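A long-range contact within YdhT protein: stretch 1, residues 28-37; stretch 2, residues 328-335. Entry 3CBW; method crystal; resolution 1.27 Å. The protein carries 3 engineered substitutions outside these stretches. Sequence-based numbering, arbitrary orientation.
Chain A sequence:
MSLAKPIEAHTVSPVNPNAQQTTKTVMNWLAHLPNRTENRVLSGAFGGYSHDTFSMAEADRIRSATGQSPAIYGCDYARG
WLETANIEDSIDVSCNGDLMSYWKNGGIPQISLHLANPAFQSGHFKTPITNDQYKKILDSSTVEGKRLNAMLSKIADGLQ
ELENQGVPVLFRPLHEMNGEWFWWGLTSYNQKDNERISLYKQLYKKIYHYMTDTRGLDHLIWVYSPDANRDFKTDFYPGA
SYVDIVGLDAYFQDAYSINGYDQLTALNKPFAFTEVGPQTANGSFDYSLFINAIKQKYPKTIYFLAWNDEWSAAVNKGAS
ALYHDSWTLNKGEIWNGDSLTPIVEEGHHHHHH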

# COMPACT_ATOMS: atom_id res chain seq x y z
N ASN A 28 1.40 -8.77 14.36
CA ASN A 28 0.60 -9.80 15.00
C ASN A 28 -0.81 -9.29 15.31
O ASN A 28 -1.81 -10.00 15.14
N TRP A 29 -0.90 -8.05 15.79
CA TRP A 29 -2.18 -7.43 16.08
C TRP A 29 -3.05 -7.31 14.81
O TRP A 29 -4.22 -7.69 14.82
N LEU A 30 -2.47 -6.83 13.72
CA LEU A 30 -3.21 -6.71 12.46
C LEU A 30 -3.75 -8.06 12.00
O LEU A 30 -4.91 -8.18 11.62
N ALA A 31 -2.91 -9.09 12.07
CA ALA A 31 -3.27 -10.39 11.54
C ALA A 31 -4.45 -11.00 12.27
O ALA A 31 -5.22 -11.78 11.70
N HIS A 32 -4.61 -10.64 13.55
CA HIS A 32 -5.67 -11.21 14.37
C HIS A 32 -7.00 -10.44 14.34
O HIS A 32 -7.98 -10.88 14.95
N LEU A 33 -7.05 -9.31 13.64
CA LEU A 33 -8.28 -8.50 13.63
C LEU A 33 -9.54 -9.27 13.21
O LEU A 33 -10.59 -9.06 13.82
N PRO A 34 -9.47 -10.14 12.18
CA PRO A 34 -10.72 -10.82 11.77
C PRO A 34 -11.32 -11.78 12.80
O PRO A 34 -12.44 -12.25 12.60
N ASN A 35 -10.61 -12.06 13.88
CA ASN A 35 -11.16 -12.87 14.97
C ASN A 35 -12.08 -12.08 15.90
O ASN A 35 -12.79 -12.67 16.72
N ARG A 36 -12.08 -10.76 15.78
CA ARG A 36 -12.92 -9.90 16.61
C ARG A 36 -14.35 -9.91 16.11
O ARG A 36 -14.62 -10.33 14.98
N THR A 37 -15.25 -9.39 16.94
CA THR A 37 -16.66 -9.23 16.56
C THR A 37 -16.97 -7.81 16.10
O THR A 37 -18.03 -7.57 15.50
N THR A 328 -15.60 -0.90 11.76
CA THR A 328 -14.54 0.02 11.35
C THR A 328 -13.72 0.50 12.54
O THR A 328 -14.26 0.99 13.53
N LEU A 329 -12.40 0.36 12.43
CA LEU A 329 -11.48 0.80 13.45
C LEU A 329 -10.76 2.05 12.95
O LEU A 329 -10.10 2.03 11.90
N ASN A 330 -10.89 3.14 13.70
CA ASN A 330 -10.39 4.44 13.29
C ASN A 330 -9.18 4.88 14.11
O ASN A 330 -8.77 4.20 15.05
N LYS A 331 -8.58 6.00 13.70
CA LYS A 331 -7.43 6.55 14.41
C LYS A 331 -7.77 6.67 15.90
O LYS A 331 -8.85 7.14 16.26
N GLY A 332 -6.84 6.22 16.73
CA GLY A 332 -7.02 6.26 18.19
C GLY A 332 -7.55 4.96 18.78
O GLY A 332 -7.68 4.84 20.01
N GLU A 333 -7.88 3.98 17.93
CA GLU A 333 -8.47 2.71 18.38
C GLU A 333 -7.52 1.52 18.25
O GLU A 333 -7.94 0.36 18.39
N ILE A 334 -6.24 1.78 18.00
CA ILE A 334 -5.23 0.73 17.94
C ILE A 334 -4.77 0.47 19.37
O ILE A 334 -4.83 -0.66 19.86
N TRP A 335 -4.33 1.54 20.03
CA TRP A 335 -3.92 1.51 21.43
C TRP A 335 -5.03 2.05 22.30
O TRP A 335 -5.76 2.97 21.90

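A long-range contact need not be built on hydrogen bonds; a single large aromatic ring can organise it, as this small contact in YdhT protein illustrates. Trp29, on the helix of the first stretch, points its CA-to-CB bond toward the second. Its t chi1 (-178°), with chi2 near 88°, carries the six-membered ring across the gap. Ile334, whose own CA-to-CB bond runs sideways, lays a methyl over one face of that ring: CG2 of Ile334 lies 3.9 Å from the ring centroid and 14° off the normal, a CH-pi contact. Its chi angles are m and t. Leu329, in the t,t rotamer and with its CA-to-CB bond toward the first stretch, brings its CD1 to 3.6 Å from Trp29 CH2. Leu329 CD1 also meets Leu33 CD2 at 4.2 Å, Leu33 being m,t, and Arg36 NH1 at 3.6 Å, so one leucine branch serves three neighbours.

Arg36 extends from an m chi1 through t chi2 and chi3, which brings its guanidinium alongside Leu329. No direct hydrogen bond joins the stretches; instead one water accepts from Arg36 NH1 at 2.9 Å and donates to Glu333 O at 2.8 Å. The Glu333 CA-to-CB bond runs sideways and the end of the side chain leads away from the first stretch, its OE1 accepting from Asn330 N at 2.9 Å within the type II turn.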

# COMPACT_ATOMS: atom_id res chain seq x y z
CB ASN A 28 1.28 -10.30 16.28
CG ASN A 28 0.61 -11.54 16.82
OD1 ASN A 28 0.33 -12.47 16.08
ND2 ASN A 28 0.34 -11.56 18.12
CB TRP A 29 -1.93 -6.07 16.73
CG TRP A 29 -3.14 -5.32 17.15
CD1 TRP A 29 -3.80 -5.41 18.35
CD2 TRP A 29 -3.82 -4.31 16.39
NE1 TRP A 29 -4.85 -4.52 18.36
CE2 TRP A 29 -4.88 -3.83 17.19
CE3 TRP A 29 -3.62 -3.75 15.12
CZ2 TRP A 29 -5.76 -2.85 16.74
CZ3 TRP A 29 -4.48 -2.77 14.68
CH2 TRP A 29 -5.55 -2.33 15.48
CB LEU A 30 -2.31 -6.11 11.35
CG LEU A 30 -2.00 -4.61 11.44
CD1 LEU A 30 -0.92 -4.28 10.41
CD2 LEU A 30 -3.24 -3.75 11.21
CB ALA A 31 -2.10 -11.32 11.60
CB HIS A 32 -5.21 -11.37 15.82
CG HIS A 32 -4.28 -12.52 16.03
ND1 HIS A 32 -2.94 -12.46 15.75
CD2 HIS A 32 -4.51 -13.76 16.52
CE1 HIS A 32 -2.37 -13.62 16.05
NE2 HIS A 32 -3.31 -14.42 16.52
CB LEU A 33 -8.10 -7.24 12.78
CG LEU A 33 -7.17 -6.19 13.39
CD1 LEU A 33 -6.85 -5.12 12.37
CD2 LEU A 33 -7.78 -5.56 14.67
CB PRO A 34 -10.31 -11.58 10.50
CG PRO A 34 -9.10 -10.82 9.99
CD PRO A 34 -8.37 -10.49 11.26
CB ASN A 35 -10.04 -13.51 15.78
CG ASN A 35 -9.17 -14.43 14.95
OD1 ASN A 35 -9.62 -15.01 13.97
ND2 ASN A 35 -7.92 -14.56 15.35
CB ARG A 36 -12.40 -8.46 16.59
CG ARG A 36 -11.04 -8.27 17.21
CD ARG A 36 -10.60 -6.84 17.00
NE ARG A 36 -9.48 -6.51 17.87
CZ ARG A 36 -9.13 -5.26 18.17
NH1 ARG A 36 -9.78 -4.23 17.65
NH2 ARG A 36 -8.10 -5.05 18.99
CB THR A 37 -17.60 -9.61 17.72
OG1 THR A 37 -17.28 -8.82 18.87
CG2 THR A 37 -17.46 -11.07 18.07
CB THR A 328 -15.14 1.18 10.55
OG1 THR A 328 -15.90 0.65 9.47
CG2 THR A 328 -14.04 2.08 9.99
CB LEU A 329 -10.50 -0.34 13.74
CG LEU A 329 -9.57 -0.22 14.94
CD1 LEU A 329 -9.07 -1.59 15.37
CD2 LEU A 329 -8.40 0.73 14.69
CB ASN A 330 -11.53 5.47 13.36
CG ASN A 330 -12.65 5.11 12.42
OD1 ASN A 330 -12.42 4.76 11.27
ND2 ASN A 330 -13.88 5.18 12.91
CB LYS A 331 -7.10 7.93 13.85
CG LYS A 331 -5.73 8.46 14.25
CD LYS A 331 -5.56 9.92 13.83
CE LYS A 331 -4.12 10.40 14.02
NZ LYS A 331 -4.03 11.88 13.79
CB GLU A 333 -9.79 2.44 17.67
CG GLU A 333 -10.85 3.50 17.91
CD GLU A 333 -12.21 3.07 17.39
OE1 GLU A 333 -12.38 2.94 16.17
OE2 GLU A 333 -13.12 2.85 18.23
CB ILE A 334 -4.04 1.11 17.03
CG1 ILE A 334 -4.55 1.38 15.60
CG2 ILE A 334 -2.99 0.02 17.02
CD1 ILE A 334 -3.51 1.95 14.65
CB TRP A 335 -2.66 2.36 21.64
CG TRP A 335 -1.55 2.03 20.67
CD1 TRP A 335 -1.34 2.60 19.45
CD2 TRP A 335 -0.54 1.03 20.84
NE1 TRP A 335 -0.24 2.02 18.85
CE2 TRP A 335 0.27 1.06 19.68
CE3 TRP A 335 -0.22 0.13 21.87
CZ2 TRP A 335 1.37 0.21 19.52
CZ3 TRP A 335 0.87 -0.71 21.70
CH2 TRP A 335 1.65 -0.67 20.54
O HOH W 1 -9.93 -1.55 18.67